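Local coordinates for acylphosphatase (Coxiella burnetii, PDB 3TRG), which catalyses the hydrolysis of acyl phosphates to a carboxylate and phosphate, at residues 12-17 against 65-70; 53-58 against 85-90. One frame throughout, in Å; residues are numbered along the deposited sequence.

The two faces of a single β-sheet are illustrated here. Contact 1 lies on the inner face, where strand 11-19 receives helix 60-69; contact 2 lies on the outer one, where strands 52-57 and 78-87, the two neighbours of 11-19, meet over it. They lie about 8 Å apart, centre to centre. A disulfide joins them, with Cys-13 SG 2.0 Å from Cys-57 SG, and Thr-12 OG1 makes a probable hydrogen bond of 2.6 Å to Glu-86 OE2. One ethanediol, probably from the crystallisation liquor, touches both. Contact 1 is the nearer to the predicted active site: the Leu-70 side chain is about 10 Å from those of Arg-28 and of Asn-46. Contact 2 lies away from it.

Contact 1. Residues 12-17 against 65-70; sequences TCIHVT and ILTEWL. With EDO (1,2-ethanediol), chain C.
Ile-14 and Val-16, two residues apart on strand 11-19, each meet one side chain of the 65-70 segment, Thr-67 and Leu-70. Ile-14 extends its terminal methyl towards the helix, and CD1 comes within 3.4 Å of Thr-67 CG2, closer than methyl groups usually approach. The threonine presents carbon here because its hydroxyl lies between the backbone N and the carbonyl carbon (chi1 61°) and bonds back to Met-64 O within the helix. Further along, Val-16 CG1 and Leu-70 CD1 meet tip to tip at 3.9 Å. Leu-54 of strand 52-57 touches Val-16, Leu-66 and Leu-70, extending the same helix-on-sheet core of this α/β sandwich. His-15, between the two, belongs to the opposite face. Its ND1 donates to ethanediol O1 at 2.7 Å in the plane of the ring, nearly straight at 175°, while NE2 is paired with Glu-53 OE2. Bonds at both nitrogens hold the ring's rotation in this crystal, and the carboxylate would probably favour a protonated imidazole. The strand thus divides its chemistry: towards the helix no hydrogen bond crosses, and cohesion rests on the fit of buried methyl groups.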
loop_
_atom_site.group_PDB
_atom_site.type_symbol
_atom_site.label_atom_id
_atom_site.label_comp_id
_atom_site.label_asym_id
_atom_site.label_seq_id
_atom_site.Cartn_x
_atom_site.Cartn_y
_atom_site.Cartn_z
ATOM N N THR A 12 1.127 12.801 0.623
ATOM C CA THR A 12 1.386 12.505 -0.776
ATOM C C THR A 12 0.843 11.120 -1.098
ATOM O O THR A 12 0.190 10.500 -0.268
ATOM C CB THR A 12 2.894 12.588 -1.105
ATOM O OG1 THR A 12 3.078 12.567 -2.524
ATOM C CG2 THR A 12 3.648 11.426 -0.457
ATOM N N CYS A 13 1.107 10.638 -2.305
ATOM C CA CYS A 13 0.655 9.313 -2.705
ATOM C C CYS A 13 1.806 8.535 -3.325
ATOM O O CYS A 13 2.699 9.122 -3.950
ATOM C CB CYS A 13 -0.475 9.410 -3.733
ATOM S SG CYS A 13 -2.016 10.129 -3.148
ATOM N N ILE A 14 1.776 7.216 -3.157
ATOM C CA ILE A 14 2.730 6.338 -3.828
ATOM C C ILE A 14 1.995 5.203 -4.541
ATOM O O ILE A 14 0.863 4.862 -4.184
ATOM C CB ILE A 14 3.775 5.740 -2.850
ATOM C CG1 ILE A 14 3.104 4.811 -1.833
ATOM C CG2 ILE A 14 4.572 6.852 -2.159
ATOM C CD1 ILE A 14 4.097 3.964 -1.038
ATOM N N HIS A 15 2.649 4.633 -5.547
ATOM C CA HIS A 15 2.170 3.443 -6.233
ATOM C C HIS A 15 3.197 2.340 -5.993
ATOM O O HIS A 15 4.400 2.593 -6.035
ATOM C CB HIS A 15 2.022 3.729 -7.728
ATOM C CG HIS A 15 1.617 2.537 -8.538
ATOM N ND1 HIS A 15 2.514 1.816 -9.296
ATOM C CD2 HIS A 15 0.412 1.946 -8.716
ATOM C CE1 HIS A 15 1.877 0.830 -9.907
ATOM N NE2 HIS A 15 0.600 0.888 -9.571
ATOM N N VAL A 16 2.719 1.127 -5.727
ATOM C CA VAL A 16 3.602 0.027 -5.346
ATOM C C VAL A 16 3.231 -1.258 -6.063
ATOM O O VAL A 16 2.049 -1.542 -6.268
ATOM C CB VAL A 16 3.507 -0.267 -3.840
ATOM C CG1 VAL A 16 4.686 -1.133 -3.379
ATOM C CG2 VAL A 16 3.434 1.033 -3.036
ATOM N N THR A 17 4.248 -2.027 -6.443
ATOM C CA THR A 17 4.055 -3.434 -6.782
ATOM C C THR A 17 4.893 -4.295 -5.844
ATOM O O THR A 17 6.027 -3.947 -5.501
ATOM C CB THR A 17 4.387 -3.762 -8.248
ATOM O OG1 THR A 17 5.707 -3.305 -8.557
ATOM C CG2 THR A 17 3.386 -3.097 -9.186
ATOM N N ILE A 65 6.379 3.783 6.718
ATOM C CA ILE A 65 6.178 2.624 7.569
ATOM C C ILE A 65 5.528 1.503 6.752
ATOM O O ILE A 65 5.930 0.342 6.844
ATOM C CB ILE A 65 5.323 2.976 8.787
ATOM C CG1 ILE A 65 6.104 3.918 9.710
ATOM C CG2 ILE A 65 4.904 1.712 9.538
ATOM C CD1 ILE A 65 5.277 4.470 10.834
ATOM N N LEU A 66 4.542 1.855 5.931
ATOM C CA LEU A 66 3.899 0.867 5.065
ATOM C C LEU A 66 4.881 0.198 4.106
ATOM O O LEU A 66 4.893 -1.030 3.989
ATOM C CB LEU A 66 2.763 1.500 4.261
ATOM C CG LEU A 66 2.022 0.539 3.330
ATOM C CD1 LEU A 66 1.231 -0.472 4.143
ATOM C CD2 LEU A 66 1.103 1.324 2.407
ATOM N N THR A 67 5.695 0.997 3.417
ATOM C CA THR A 67 6.633 0.439 2.443
ATOM C C THR A 67 7.636 -0.515 3.092
ATOM O O THR A 67 8.072 -1.473 2.461
ATOM C CB THR A 67 7.388 1.518 1.621
ATOM O OG1 THR A 67 8.158 2.358 2.490
ATOM C CG2 THR A 67 6.418 2.369 0.812
ATOM N N GLU A 68 8.002 -0.261 4.345
ATOM C CA GLU A 68 8.914 -1.170 5.030
ATOM C C GLU A 68 8.185 -2.456 5.402
ATOM O O GLU A 68 8.726 -3.554 5.262
ATOM C CB GLU A 68 9.541 -0.530 6.270
ATOM C CG GLU A 68 10.438 -1.502 7.030
ATOM C CD GLU A 68 11.318 -0.830 8.065
ATOM O OE1 GLU A 68 11.491 0.406 8.000
ATOM O OE2 GLU A 68 11.847 -1.546 8.942
ATOM N N TRP A 69 6.944 -2.311 5.859
ATOM C CA TRP A 69 6.140 -3.456 6.253
ATOM C C TRP A 69 5.832 -4.385 5.075
ATOM O O TRP A 69 5.673 -5.596 5.251
ATOM C CB TRP A 69 4.837 -2.993 6.914
ATOM C CG TRP A 69 3.921 -4.134 7.219
ATOM C CD1 TRP A 69 3.960 -4.944 8.318
ATOM C CD2 TRP A 69 2.848 -4.614 6.401
ATOM N NE1 TRP A 69 2.968 -5.895 8.236
ATOM C CE2 TRP A 69 2.272 -5.710 7.070
ATOM C CE3 TRP A 69 2.312 -4.216 5.170
ATOM C CZ2 TRP A 69 1.190 -6.417 6.549
ATOM C CZ3 TRP A 69 1.238 -4.921 4.653
ATOM C CH2 TRP A 69 0.690 -6.009 5.343
ATOM N N LEU A 70 5.746 -3.822 3.874
ATOM C CA LEU A 70 5.416 -4.625 2.700
ATOM C C LEU A 70 6.466 -5.689 2.401
ATOM O O LEU A 70 6.186 -6.657 1.701
ATOM C CB LEU A 70 5.184 -3.737 1.471
ATOM C CG LEU A 70 3.875 -2.941 1.480
ATOM C CD1 LEU A 70 3.874 -1.932 0.347
ATOM C CD2 LEU A 70 2.656 -3.861 1.387
HETATM C C1 EDO C . 6.210 1.702 -8.974
HETATM O O1 EDO C . 5.145 2.382 -9.653
HETATM C C2 EDO C . 5.793 0.264 -8.703
HETATM O O2 EDO C . 5.649 -0.446 -9.935
#

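Contact 2. Residues 53-58 against 85-90; sequences ELVACG and EEIVVE. With EDO (1,2-ethanediol), chain C.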
loop_
_atom_site.group_PDB
_atom_site.type_symbol
_atom_site.label_atom_id
_atom_site.label_comp_id
_atom_site.label_asym_id
_atom_site.label_seq_id
_atom_site.Cartn_x
_atom_site.Cartn_y
_atom_site.Cartn_z
ATOM N N GLU A 53 -0.624 -5.035 -6.221
ATOM C CA GLU A 53 -0.500 -3.648 -6.645
ATOM C C GLU A 53 -1.320 -2.762 -5.721
ATOM O O GLU A 53 -2.439 -3.109 -5.355
ATOM C CB GLU A 53 -0.969 -3.466 -8.094
ATOM C CG GLU A 53 -0.816 -2.036 -8.595
ATOM C CD GLU A 53 -1.516 -1.785 -9.918
ATOM O OE1 GLU A 53 -2.287 -2.660 -10.366
ATOM O OE2 GLU A 53 -1.296 -0.701 -10.500
ATOM N N LEU A 54 -0.768 -1.618 -5.330
ATOM C CA LEU A 54 -1.522 -0.706 -4.475
ATOM C C LEU A 54 -1.173 0.753 -4.720
ATOM O O LEU A 54 -0.107 1.074 -5.243
ATOM C CB LEU A 54 -1.315 -1.035 -2.987
ATOM C CG LEU A 54 0.122 -0.906 -2.473
ATOM C CD1 LEU A 54 0.136 -0.124 -1.170
ATOM C CD2 LEU A 54 0.739 -2.279 -2.279
ATOM N N VAL A 55 -2.109 1.624 -4.359
ATOM C CA VAL A 55 -1.850 3.047 -4.217
ATOM C C VAL A 55 -2.157 3.410 -2.769
ATOM O O VAL A 55 -3.181 2.992 -2.213
ATOM C CB VAL A 55 -2.736 3.880 -5.160
ATOM C CG1 VAL A 55 -2.711 5.356 -4.761
ATOM C CG2 VAL A 55 -2.279 3.704 -6.613
ATOM N N ALA A 56 -1.256 4.159 -2.144
ATOM C CA ALA A 56 -1.448 4.577 -0.762
ATOM C C ALA A 56 -1.196 6.072 -0.652
ATOM O O ALA A 56 -0.192 6.572 -1.162
ATOM C CB ALA A 56 -0.521 3.811 0.160
ATOM N N CYS A 57 -2.115 6.776 0.007
ATOM C CA CYS A 57 -2.032 8.222 0.165
ATOM C C CYS A 57 -2.188 8.587 1.631
ATOM O O CYS A 57 -3.008 8.000 2.344
ATOM C CB CYS A 57 -3.147 8.917 -0.620
ATOM S SG CYS A 57 -3.155 8.612 -2.397
ATOM N N GLY A 58 -1.410 9.569 2.067
ATOM C CA GLY A 58 -1.522 10.089 3.414
ATOM C C GLY A 58 -0.204 10.693 3.851
ATOM O O GLY A 58 0.619 11.080 3.020
ATOM N N GLU A 85 6.965 4.083 -6.152
ATOM C CA GLU A 85 7.337 5.435 -6.523
ATOM C C GLU A 85 6.258 6.402 -6.080
ATOM O O GLU A 85 5.082 6.047 -5.993
ATOM C CB GLU A 85 7.583 5.555 -8.031
ATOM C CG GLU A 85 6.329 5.590 -8.884
ATOM C CD GLU A 85 6.631 5.492 -10.366
ATOM O OE1 GLU A 85 6.836 6.540 -11.010
ATOM O OE2 GLU A 85 6.673 4.357 -10.881
ATOM N N GLU A 86 6.666 7.624 -5.776
ATOM C CA GLU A 86 5.710 8.670 -5.480
ATOM C C GLU A 86 5.002 9.049 -6.779
ATOM O O GLU A 86 5.610 9.029 -7.856
ATOM C CB GLU A 86 6.432 9.880 -4.892
ATOM C CG GLU A 86 5.506 10.958 -4.398
ATOM C CD GLU A 86 6.257 12.123 -3.793
ATOM O OE1 GLU A 86 7.497 12.192 -3.959
ATOM O OE2 GLU A 86 5.605 12.978 -3.157
ATOM N N ILE A 87 3.717 9.378 -6.680
ATOM C CA ILE A 87 2.920 9.697 -7.858
ATOM C C ILE A 87 2.170 11.025 -7.718
ATOM O O ILE A 87 2.098 11.612 -6.632
ATOM C CB ILE A 87 1.898 8.570 -8.177
ATOM C CG1 ILE A 87 0.951 8.340 -6.993
ATOM C CG2 ILE A 87 2.620 7.267 -8.559
ATOM C CD1 ILE A 87 -0.180 7.355 -7.302
ATOM N N VAL A 88 1.612 11.488 -8.833
ATOM C CA VAL A 88 0.665 12.593 -8.819
ATOM C C VAL A 88 -0.452 12.255 -7.835
ATOM O O VAL A 88 -1.026 11.163 -7.886
ATOM C CB VAL A 88 0.067 12.801 -10.222
ATOM C CG1 VAL A 88 -1.052 13.857 -10.192
ATOM C CG2 VAL A 88 1.169 13.177 -11.214
ATOM N N VAL A 89 -0.763 13.189 -6.942
ATOM C CA VAL A 89 -1.734 12.925 -5.887
ATOM C C VAL A 89 -3.125 12.596 -6.435
ATOM O O VAL A 89 -3.598 13.225 -7.386
ATOM C CB VAL A 89 -1.789 14.087 -4.872
ATOM C CG1 VAL A 89 -3.068 14.036 -4.044
ATOM C CG2 VAL A 89 -0.553 14.042 -3.973
ATOM N N GLU A 90 -3.746 11.583 -5.836
ATOM C CA GLU A 90 -5.116 11.186 -6.137
ATOM C C GLU A 90 -5.929 11.266 -4.846
ATOM O O GLU A 90 -5.405 11.018 -3.761
ATOM C CB GLU A 90 -5.146 9.758 -6.704
ATOM C CG GLU A 90 -4.311 9.582 -7.968
ATOM C CD GLU A 90 -4.218 8.138 -8.445
ATOM O OE1 GLU A 90 -4.853 7.255 -7.841
ATOM O OE2 GLU A 90 -3.502 7.884 -9.435
HETATM C C1 EDO C . 6.210 1.702 -8.974
HETATM O O1 EDO C . 5.145 2.382 -9.653
HETATM C C2 EDO C . 5.793 0.264 -8.703
HETATM O O2 EDO C . 5.649 -0.446 -9.935
#
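Strands 52-57 and 78-87 are both antiparallel neighbours of 11-19, so their backbones stand apart, with 9.0 Å between the CA atoms of Val-55 and Ile-87 and 7.6 Å between those of Cys-57 and Glu-90 once the chain has bent across. This is the ferredoxin-like α/β sandwich of acylphosphatases, and the contact lies on the face of the sheet turned from its helices. Val-55 and Ile-87 span the intervening strand: their side chains slant across one another, and Val-55 CG1 meets Ile-87 CD1 at 4.1 Å. In the isoleucine a chi1 of 59° tucks CG1 over its own backbone, from where CD1 reaches the valine, and beneath it lie Cys-13 and His-15 of strand 11-19. After Ile-87 the chain leaves the strand and bends across the sheet, bringing Glu-90 over the same patch. There its OE1 passes 4.2 Å from Val-55 CG1, a van der Waals approach, while its hydrogen-bonding partner is Tyr-92 OH; the tyrosine also packs on Val-55 and Cys-57. Cys-57, already disulfide-bonded to Cys-13, lays its SG 3.6 Å from Glu-90 O, which places the loop directly over the bridge. At the other end of the 85-90 segment the carboxylate of Glu-85 takes up the ethanediol, whose O1 donates to Glu-85 OE2 over 2.8 Å.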